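Local coordinates for ferric-siderophore receptor protein (PDB 2X4L) that probably binds ferric siderophores outside the cell and delivers them for uptake, at residues Val147-Thr153 with Leu218-Tyr224; Ala178-Phe182 with Tyr304-Thr308; Arg188-Ala193 with Ala317-Ala321. All coordinates share one frame; numbering follows the deposited sequence.

Interaction 1. Residues Val147-Thr153 with Leu218-Tyr224; sequences VFDRQLT and LSVDLEY
With CG1 anti to its own carbonyl carbon (chi1 -65°), Val220 sends that methyl into the bend of loop 147-153, 3.9 Å from Val147 CB and alongside Arg150 CG, while CG2 faces Leu152 CD1. In Glu223 the same choice (chi1 -79°), followed by an extended chain, carries the carboxylate back past the first turn of its helix, where OE2 accepts the backbone N-H of Leu218 at 2.8 Å through its anti lone pair. A branched apolar residue and a long acidic one thus suit the two roles: filling the bend and tying off the helix start.

The loop leaves the parallel sheet of the N-terminal lobe, and helix 220-227 belongs to the C-terminal lobe, so the contact lies at the junction of the two lobes of this binding-protein fold. Asp149 N donates almost straight (173°) to Leu218 O at 3.2 Å, arriving from above the carbonyl plane. Farther on, Leu152 N makes a weak bond to Val220 O at 2.9 Å. A water bridges Val147 O and Val220 N, serving an N-H at the helix start. Within the loop, Arg150 NE reaches Phe148 O at 3.0 Å, bracing the bend. Tyr224 offers a broad flat surface: Thr153 CG2 sits over one face, 3.5 Å from CE1, and Gln151 OE1 lies at the ring edge. Ala186 of helix 173-195 also touches the tyrosine side chain.

Asp149 OD1 and Glu223 OE2 come within 3.6 Å with their carboxylate planes nearly perpendicular. Two like charges so close would be expected to repel; the N-H of Leu218 and a water that donates to Glu223 OE1 at 2.7 Å probably offset part of that cost and help to keep Glu223 ionised beside Asp149.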
loop_
_atom_site.group_PDB
_atom_site.type_symbol
_atom_site.label_atom_id
_atom_site.label_comp_id
_atom_site.label_asym_id
_atom_site.label_seq_id
_atom_site.Cartn_x
_atom_site.Cartn_y
_atom_site.Cartn_z
ATOM N N VAL A 147 2.222 -5.901 6.846
ATOM C CA VAL A 147 3.002 -5.212 5.815
ATOM C C VAL A 147 4.183 -4.438 6.479
ATOM O O VAL A 147 4.520 -3.283 6.029
ATOM C CB VAL A 147 2.135 -4.276 4.947
ATOM C CG1 VAL A 147 1.148 -5.075 4.135
ATOM C CG2 VAL A 147 1.369 -3.248 5.822
ATOM N N PHE A 148 4.760 -5.069 7.485
ATOM C CA PHE A 148 5.927 -4.519 8.247
ATOM C C PHE A 148 7.182 -5.356 7.981
ATOM O O PHE A 148 7.165 -6.545 8.282
ATOM C CB PHE A 148 5.627 -4.523 9.778
ATOM C CG PHE A 148 6.755 -3.955 10.617
ATOM C CD1 PHE A 148 7.366 -2.693 10.383
ATOM C CD2 PHE A 148 7.209 -4.700 11.686
ATOM C CE1 PHE A 148 8.401 -2.252 11.200
ATOM C CE2 PHE A 148 8.245 -4.275 12.468
ATOM C CZ PHE A 148 8.855 -3.067 12.242
ATOM N N ASP A 149 8.256 -4.728 7.477
ATOM C CA ASP A 149 9.599 -5.359 7.671
ATOM C C ASP A 149 9.626 -6.715 6.976
ATOM O O ASP A 149 10.077 -7.760 7.529
ATOM C CB ASP A 149 9.956 -5.462 9.166
ATOM C CG ASP A 149 11.460 -5.584 9.401
ATOM O OD1 ASP A 149 12.288 -5.388 8.510
ATOM O OD2 ASP A 149 11.810 -5.956 10.575
ATOM N N ARG A 150 9.167 -6.722 5.735
ATOM C CA ARG A 150 9.189 -7.922 4.894
ATOM C C ARG A 150 8.996 -7.507 3.429
ATOM O O ARG A 150 8.636 -6.361 3.172
ATOM C CB ARG A 150 8.100 -8.912 5.289
ATOM C CG ARG A 150 6.684 -8.325 5.099
ATOM C CD ARG A 150 5.566 -9.094 5.894
ATOM N NE ARG A 150 5.869 -9.105 7.302
ATOM C CZ ARG A 150 5.374 -10.053 8.125
ATOM N NH1 ARG A 150 4.596 -11.024 7.662
ATOM N NH2 ARG A 150 5.687 -10.024 9.427
ATOM N N GLN A 151 9.197 -8.427 2.466
ATOM C CA GLN A 151 8.974 -8.110 1.101
ATOM C C GLN A 151 7.561 -8.364 0.704
ATOM O O GLN A 151 6.889 -9.220 1.248
ATOM C CB GLN A 151 9.882 -8.962 0.209
ATOM C CG GLN A 151 11.372 -8.570 0.402
ATOM C CD GLN A 151 12.286 -9.432 -0.401
ATOM O OE1 GLN A 151 11.963 -9.884 -1.493
ATOM N NE2 GLN A 151 13.525 -9.580 0.111
ATOM N N LEU A 152 7.136 -7.588 -0.275
ATOM C CA LEU A 152 5.776 -7.578 -0.795
ATOM C C LEU A 152 5.184 -8.962 -1.116
ATOM O O LEU A 152 4.049 -9.164 -1.003
ATOM C CB LEU A 152 5.739 -6.708 -2.034
ATOM C CG LEU A 152 4.450 -6.423 -2.761
ATOM C CD1 LEU A 152 3.405 -5.731 -1.853
ATOM C CD2 LEU A 152 4.602 -5.730 -4.095
ATOM N N THR A 153 6.022 -9.872 -1.567
ATOM C CA THR A 153 5.535 -11.175 -1.964
ATOM C C THR A 153 4.905 -11.909 -0.768
ATOM O O THR A 153 4.045 -12.693 -0.957
ATOM C CB THR A 153 6.697 -12.008 -2.571
ATOM O OG1 THR A 153 7.806 -11.817 -1.757
ATOM C CG2 THR A 153 7.014 -11.533 -3.985
ATOM N N LEU A 218 11.722 -1.694 5.866
ATOM C CA LEU A 218 10.460 -1.531 6.579
ATOM C C LEU A 218 9.233 -1.510 5.667
ATOM O O LEU A 218 8.131 -1.849 6.101
ATOM C CB LEU A 218 10.493 -0.262 7.435
ATOM C CG LEU A 218 11.430 -0.284 8.645
ATOM C CD1 LEU A 218 10.977 0.719 9.695
ATOM C CD2 LEU A 218 11.513 -1.684 9.235
ATOM N N SER A 219 9.404 -1.072 4.426
ATOM C CA SER A 219 8.280 -0.990 3.495
ATOM C C SER A 219 8.226 -2.249 2.643
ATOM O O SER A 219 9.264 -2.743 2.204
ATOM C CB SER A 219 8.407 0.246 2.605
ATOM O OG SER A 219 8.233 1.436 3.355
ATOM N N VAL A 220 7.027 -2.779 2.407
ATOM C CA VAL A 220 6.944 -4.056 1.626
ATOM C C VAL A 220 7.296 -3.867 0.180
ATOM O O VAL A 220 7.905 -4.747 -0.468
ATOM C CB VAL A 220 5.580 -4.788 1.829
ATOM C CG1 VAL A 220 5.548 -5.199 3.319
ATOM C CG2 VAL A 220 4.436 -3.948 1.402
ATOM N N ASP A 221 6.861 -2.755 -0.403
ATOM C CA ASP A 221 7.160 -2.479 -1.818
ATOM C C ASP A 221 8.638 -2.242 -2.012
ATOM O O ASP A 221 9.279 -2.882 -2.878
ATOM C CB ASP A 221 6.266 -1.388 -2.421
ATOM C CG ASP A 221 6.436 -0.038 -1.720
ATOM O OD1 ASP A 221 6.689 -0.013 -0.482
ATOM O OD2 ASP A 221 6.293 0.964 -2.464
ATOM N N LEU A 222 9.183 -1.291 -1.257
ATOM C CA LEU A 222 10.585 -0.919 -1.443
ATOM C C LEU A 222 11.518 -2.055 -1.153
ATOM O O LEU A 222 12.512 -2.194 -1.824
ATOM C CB LEU A 222 10.948 0.344 -0.653
ATOM C CG LEU A 222 10.044 1.526 -0.885
ATOM C CD1 LEU A 222 10.577 2.721 -0.032
ATOM C CD2 LEU A 222 9.985 1.891 -2.382
ATOM N N GLU A 223 11.228 -2.887 -0.117
ATOM C CA GLU A 223 12.135 -4.002 0.197
ATOM C C GLU A 223 12.134 -4.955 -0.977
ATOM O O GLU A 223 13.221 -5.514 -1.343
ATOM C CB GLU A 223 11.675 -4.750 1.483
ATOM C CG GLU A 223 12.084 -4.010 2.736
ATOM C CD GLU A 223 12.058 -4.932 3.924
ATOM O OE1 GLU A 223 12.087 -6.221 3.722
ATOM O OE2 GLU A 223 12.033 -4.405 5.093
ATOM N N TYR A 224 10.978 -5.152 -1.627
ATOM C CA TYR A 224 10.939 -6.087 -2.745
ATOM C C TYR A 224 11.688 -5.474 -3.973
ATOM O O TYR A 224 12.512 -6.163 -4.595
ATOM C CB TYR A 224 9.474 -6.414 -3.119
ATOM C CG TYR A 224 9.332 -7.438 -4.194
ATOM C CD1 TYR A 224 9.996 -8.616 -4.148
ATOM C CD2 TYR A 224 8.392 -7.238 -5.267
ATOM C CE1 TYR A 224 9.786 -9.617 -5.091
ATOM C CE2 TYR A 224 8.285 -8.205 -6.251
ATOM C CZ TYR A 224 8.889 -9.402 -6.123
ATOM O OH TYR A 224 8.765 -10.499 -7.079
HETATM O O HOH W 1 4.848 -1.586 3.950
HETATM O O HOH W 2 12.835 -7.517 6.045
HETATM O O HOH W 3 14.224 -7.376 2.512
#

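Interaction 2. Residues Ala178-Phe182 with Tyr304-Thr308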
loop_
_atom_site.group_PDB
_atom_site.type_symbol
_atom_site.label_atom_id
_atom_site.label_comp_id
_atom_site.label_asym_id
_atom_site.label_seq_id
_atom_site.Cartn_x
_atom_site.Cartn_y
_atom_site.Cartn_z
ATOM N N ALA A 178 -3.228 -13.305 -13.326
ATOM C CA ALA A 178 -2.712 -12.195 -12.599
ATOM C C ALA A 178 -1.352 -12.452 -11.954
ATOM O O ALA A 178 -0.466 -11.591 -11.963
ATOM C CB ALA A 178 -3.724 -11.708 -11.511
ATOM N N LYS A 179 -1.242 -13.660 -11.394
ATOM C CA LYS A 179 0.020 -14.063 -10.763
ATOM C C LYS A 179 1.096 -14.200 -11.840
ATOM O O LYS A 179 2.260 -13.752 -11.604
ATOM C CB LYS A 179 -0.198 -15.366 -9.993
ATOM C CG LYS A 179 1.045 -15.918 -9.387
ATOM C CD LYS A 179 1.809 -14.919 -8.519
ATOM C CE LYS A 179 2.775 -15.620 -7.530
ATOM N NZ LYS A 179 3.795 -16.557 -8.135
ATOM N N ALA A 180 0.771 -14.741 -13.010
ATOM C CA ALA A 180 1.771 -14.854 -14.062
ATOM C C ALA A 180 2.184 -13.462 -14.499
ATOM O O ALA A 180 3.398 -13.265 -14.771
ATOM C CB ALA A 180 1.143 -15.603 -15.248
ATOM N N ALA A 181 1.225 -12.497 -14.571
ATOM C CA ALA A 181 1.583 -11.154 -15.023
ATOM C C ALA A 181 2.477 -10.494 -13.947
ATOM O O ALA A 181 3.440 -9.778 -14.289
ATOM C CB ALA A 181 0.333 -10.312 -15.298
ATOM N N PHE A 182 2.223 -10.748 -12.665
ATOM C CA PHE A 182 3.053 -10.162 -11.618
ATOM C C PHE A 182 4.442 -10.785 -11.760
ATOM O O PHE A 182 5.420 -10.029 -11.660
ATOM C CB PHE A 182 2.472 -10.569 -10.289
ATOM C CG PHE A 182 3.287 -10.141 -9.103
ATOM C CD1 PHE A 182 3.092 -8.934 -8.477
ATOM C CD2 PHE A 182 4.204 -11.034 -8.584
ATOM C CE1 PHE A 182 3.886 -8.557 -7.394
ATOM C CE2 PHE A 182 4.961 -10.727 -7.494
ATOM C CZ PHE A 182 4.802 -9.495 -6.831
ATOM N N TYR A 304 -2.396 -9.504 -6.679
ATOM C CA TYR A 304 -1.397 -9.473 -7.769
ATOM C C TYR A 304 -1.786 -8.480 -8.829
ATOM O O TYR A 304 -0.882 -7.766 -9.355
ATOM C CB TYR A 304 -1.152 -10.904 -8.365
ATOM C CG TYR A 304 -0.498 -11.807 -7.337
ATOM C CD1 TYR A 304 0.851 -11.643 -6.965
ATOM C CD2 TYR A 304 -1.268 -12.773 -6.645
ATOM C CE1 TYR A 304 1.442 -12.451 -5.953
ATOM C CE2 TYR A 304 -0.684 -13.560 -5.666
ATOM C CZ TYR A 304 0.651 -13.441 -5.371
ATOM O OH TYR A 304 1.204 -14.198 -4.393
ATOM N N ASP A 305 -3.066 -8.345 -9.115
ATOM C CA ASP A 305 -3.540 -7.445 -10.110
ATOM C C ASP A 305 -3.078 -6.022 -9.812
ATOM O O ASP A 305 -2.702 -5.270 -10.712
ATOM C CB ASP A 305 -5.071 -7.527 -10.101
ATOM C CG ASP A 305 -5.635 -6.653 -11.031
ATOM O OD1 ASP A 305 -6.135 -7.125 -12.045
ATOM O OD2 ASP A 305 -5.448 -5.457 -10.800
ATOM N N LYS A 306 -3.277 -5.634 -8.575
ATOM C CA LYS A 306 -2.892 -4.255 -8.240
ATOM C C LYS A 306 -1.452 -3.999 -7.914
ATOM O O LYS A 306 -0.991 -2.850 -7.852
ATOM C CB LYS A 306 -3.757 -3.754 -7.071
ATOM C CG LYS A 306 -5.227 -3.645 -7.380
ATOM C CD LYS A 306 -5.522 -2.598 -8.425
ATOM C CE LYS A 306 -7.025 -2.604 -8.828
ATOM N NZ LYS A 306 -7.438 -3.948 -9.451
ATOM N N CYS A 307 -0.684 -5.067 -7.744
ATOM C CA CYS A 307 0.772 -4.869 -7.536
ATOM C C CYS A 307 1.591 -4.982 -8.816
ATOM O O CYS A 307 2.715 -4.526 -8.899
ATOM C CB CYS A 307 1.299 -5.942 -6.542
ATOM S SG CYS A 307 0.775 -5.429 -4.812
ATOM N N THR A 308 1.056 -5.656 -9.824
ATOM C CA THR A 308 1.702 -5.751 -11.146
ATOM C C THR A 308 2.053 -4.383 -11.680
ATOM O O THR A 308 3.201 -4.120 -12.126
ATOM C CB THR A 308 0.907 -6.592 -12.138
ATOM O OG1 THR A 308 0.813 -7.904 -11.605
ATOM C CG2 THR A 308 1.569 -6.721 -13.556
HETATM O O HOH W 4 -1.521 -9.163 -12.340
#
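Thr308 OG1, resting against CA of Phe182, is gripped twice: it donates to Tyr304 O at 2.8 Å, and a water donates to it in turn. That water also donates to Ala178 O at 2.7 Å, linking two helices; the axes of segments 178-182 and 304-308 run in nearly the same direction, 25° apart and 8.5 Å at closest approach. One is the long helix 173-195, which passes between the lobes as the connecting helix does in binding proteins of this class; the other is helix 304-320 near the C terminus, whose first turn makes this contact. Threonine suits its place because its hydroxyl folds back onto its own helix while CG2 packs on the Ala181 carbonyl.

The apolar heart is a T-shaped pair. Phe182, its ring swung anti to the backbone N (chi1 175°), presents a face to the edge of Tyr304, with centroids 5.1 Å apart and planes at 71°. Tyr304 CD1 stands over that face, toward the rim, 3.6 Å from Phe182 CG. Helix 153-165 closes in with Leu156, which touches both side chains, and with Trp160, whose ring meets Tyr304.

Ala178, with only a methyl, lets its turn pack close to Tyr304, CB to CB 4.1 Å. Lys179 is used for its long aliphatic chain as much as for its charge. Bent at its second and fourth torsions, it lies along Tyr304 while its ammonium pairs with Asp183, and its CD sits squarely over the centre of the tyrosine ring in a CH-pi contact, 3.6 Å from Tyr304 CE1.

Interaction 3. Residues Arg188-Ala193 with Ala317-Ala321; sequences RLRAAA and AIENA
Glu319, Ile318 and Ala192 bury the most surface here, and each meets its partner differently. The Glu319 carboxylate is taken side-on by Arg188, the two flat groups only 21° from coplanar. Arg188 NE donates to the syn lone pair of Glu319 OE2 at 2.8 Å, nearly straight (172°), and Arg188 NH2 reaches Glu319 OE1 at 2.8 Å, also on the syn side. The extended arginine chain carries NE and NH2 out to the level of the carboxylate, while NH1 has Asp312 as a second acid. A water donates to both Glu319 OE2 and the Arg188 carbonyl. Were Arg188 replaced by an alanine, the Glu319 carboxylate would probably lose its countercharge and be free to turn.

Beneath this bridge, helix 173-195, the long lobe-connecting helix of the fold, packs on the end of helix 304-320. Ala192, with only a methyl, brings the backbones close: its CB touches Glu319 CG at 3.7 Å, and its carbonyl O receives Ile318 CG2 at 3.6 Å. The two branches of the isoleucine serve two partners, for CD1 turns off at about a right angle to CG2 to meet Leu189 CD1 at 3.9 Å. Lys196 NZ bonds to the carbonyls of Ile318, Glu319 and Ala321 at the helix terminus.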
loop_
_atom_site.group_PDB
_atom_site.type_symbol
_atom_site.label_atom_id
_atom_site.label_comp_id
_atom_site.label_asym_id
_atom_site.label_seq_id
_atom_site.Cartn_x
_atom_site.Cartn_y
_atom_site.Cartn_z
ATOM N N ARG A 188 10.711 -8.294 -15.292
ATOM C CA ARG A 188 10.978 -7.102 -16.077
ATOM C C ARG A 188 11.717 -6.078 -15.203
ATOM O O ARG A 188 12.733 -5.504 -15.668
ATOM C CB ARG A 188 9.642 -6.497 -16.516
ATOM C CG ARG A 188 9.818 -5.154 -17.298
ATOM C CD ARG A 188 8.435 -4.452 -17.519
ATOM N NE ARG A 188 8.717 -3.185 -18.179
ATOM C CZ ARG A 188 7.726 -2.368 -18.524
ATOM N NH1 ARG A 188 6.463 -2.743 -18.260
ATOM N NH2 ARG A 188 7.963 -1.224 -19.198
ATOM N N LEU A 189 11.331 -5.870 -13.941
ATOM C CA LEU A 189 12.043 -4.873 -13.091
ATOM C C LEU A 189 13.420 -5.378 -12.773
ATOM O O LEU A 189 14.359 -4.599 -12.799
ATOM C CB LEU A 189 11.216 -4.666 -11.811
ATOM C CG LEU A 189 11.858 -3.682 -10.834
ATOM C CD1 LEU A 189 12.102 -2.233 -11.510
ATOM C CD2 LEU A 189 10.924 -3.561 -9.638
ATOM N N ARG A 190 13.569 -6.683 -12.574
ATOM C CA ARG A 190 14.930 -7.207 -12.342
ATOM C C ARG A 190 15.831 -6.934 -13.504
ATOM O O ARG A 190 17.008 -6.520 -13.307
ATOM C CB ARG A 190 14.924 -8.716 -12.037
ATOM C CG ARG A 190 16.274 -9.272 -11.670
ATOM C CD ARG A 190 16.258 -10.790 -11.437
ATOM N NE ARG A 190 15.403 -11.183 -10.322
ATOM C CZ ARG A 190 14.204 -11.796 -10.393
ATOM N NH1 ARG A 190 13.606 -12.093 -11.559
ATOM N NH2 ARG A 190 13.570 -12.163 -9.268
ATOM N N ALA A 191 15.293 -7.154 -14.712
ATOM C CA ALA A 191 16.098 -6.904 -15.949
ATOM C C ALA A 191 16.407 -5.412 -16.097
ATOM O O ALA A 191 17.521 -5.065 -16.448
ATOM C CB ALA A 191 15.316 -7.415 -17.204
ATOM N N ALA A 192 15.400 -4.572 -15.819
ATOM C CA ALA A 192 15.597 -3.131 -16.001
ATOM C C ALA A 192 16.739 -2.675 -15.039
ATOM O O ALA A 192 17.557 -1.844 -15.368
ATOM C CB ALA A 192 14.317 -2.400 -15.729
ATOM N N ALA A 193 16.702 -3.169 -13.790
ATOM C CA ALA A 193 17.650 -2.744 -12.778
ATOM C C ALA A 193 19.029 -3.274 -13.108
ATOM O O ALA A 193 20.029 -2.548 -12.872
ATOM C CB ALA A 193 17.146 -3.183 -11.412
ATOM N N ALA A 317 10.034 3.352 -15.794
ATOM C CA ALA A 317 10.709 4.553 -15.484
ATOM C C ALA A 317 12.232 4.325 -15.557
ATOM O O ALA A 317 12.964 5.100 -16.163
ATOM C CB ALA A 317 10.299 5.051 -14.056
ATOM N N ILE A 318 12.675 3.174 -15.018
ATOM C CA ILE A 318 14.122 2.897 -15.039
ATOM C C ILE A 318 14.625 2.631 -16.446
ATOM O O ILE A 318 15.690 3.109 -16.838
ATOM C CB ILE A 318 14.423 1.698 -14.083
ATOM C CG1 ILE A 318 14.214 2.189 -12.607
ATOM C CG2 ILE A 318 15.924 1.211 -14.221
ATOM C CD1 ILE A 318 14.294 0.979 -11.626
ATOM N N GLU A 319 13.851 1.889 -17.211
ATOM C CA GLU A 319 14.220 1.581 -18.621
ATOM C C GLU A 319 14.470 2.838 -19.432
ATOM O O GLU A 319 15.405 2.870 -20.233
ATOM C CB GLU A 319 13.071 0.743 -19.302
ATOM C CG GLU A 319 12.977 -0.668 -18.768
ATOM C CD GLU A 319 11.625 -1.299 -18.952
ATOM O OE1 GLU A 319 10.700 -0.632 -19.570
ATOM O OE2 GLU A 319 11.420 -2.452 -18.466
ATOM N N ASN A 320 13.657 3.858 -19.169
ATOM C CA ASN A 320 13.705 5.074 -20.003
ATOM C C ASN A 320 14.438 6.227 -19.361
ATOM O O ASN A 320 14.700 7.219 -20.071
ATOM C CB ASN A 320 12.302 5.387 -20.354
ATOM C CG ASN A 320 11.728 4.258 -21.218
ATOM O OD1 ASN A 320 10.935 3.382 -20.766
ATOM N ND2 ASN A 320 12.191 4.214 -22.485
ATOM N N ALA A 321 14.873 6.075 -18.111
ATOM C CA ALA A 321 15.454 7.212 -17.401
ATOM C C ALA A 321 16.839 7.586 -17.945
ATOM O O ALA A 321 17.665 6.731 -18.283
ATOM C CB ALA A 321 15.597 6.819 -15.934
HETATM O O HOH W 5 12.953 -4.762 -18.507
#

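In the fold
From the N terminus, the loop 147-153 comes first, leaving the parallel sheet of the N-terminal lobe; helix 173-195 follows with its segments 178-182 and 188-193. The chain then enters the C-terminal lobe, where 218-224 closes interaction 1 across 64 residues. Only with helix 304-320 are interactions 2 and 3 closed, over 121 and 123 residues. All three loops cross and none nests inside another. Interactions 2 and 3 join the same two helices, with centres about 17 Å apart, whereas interaction 1 joins the lobes directly. It abuts interaction 2, where Tyr224 and Thr153 pack on Phe182 and Leu152 on Cys307.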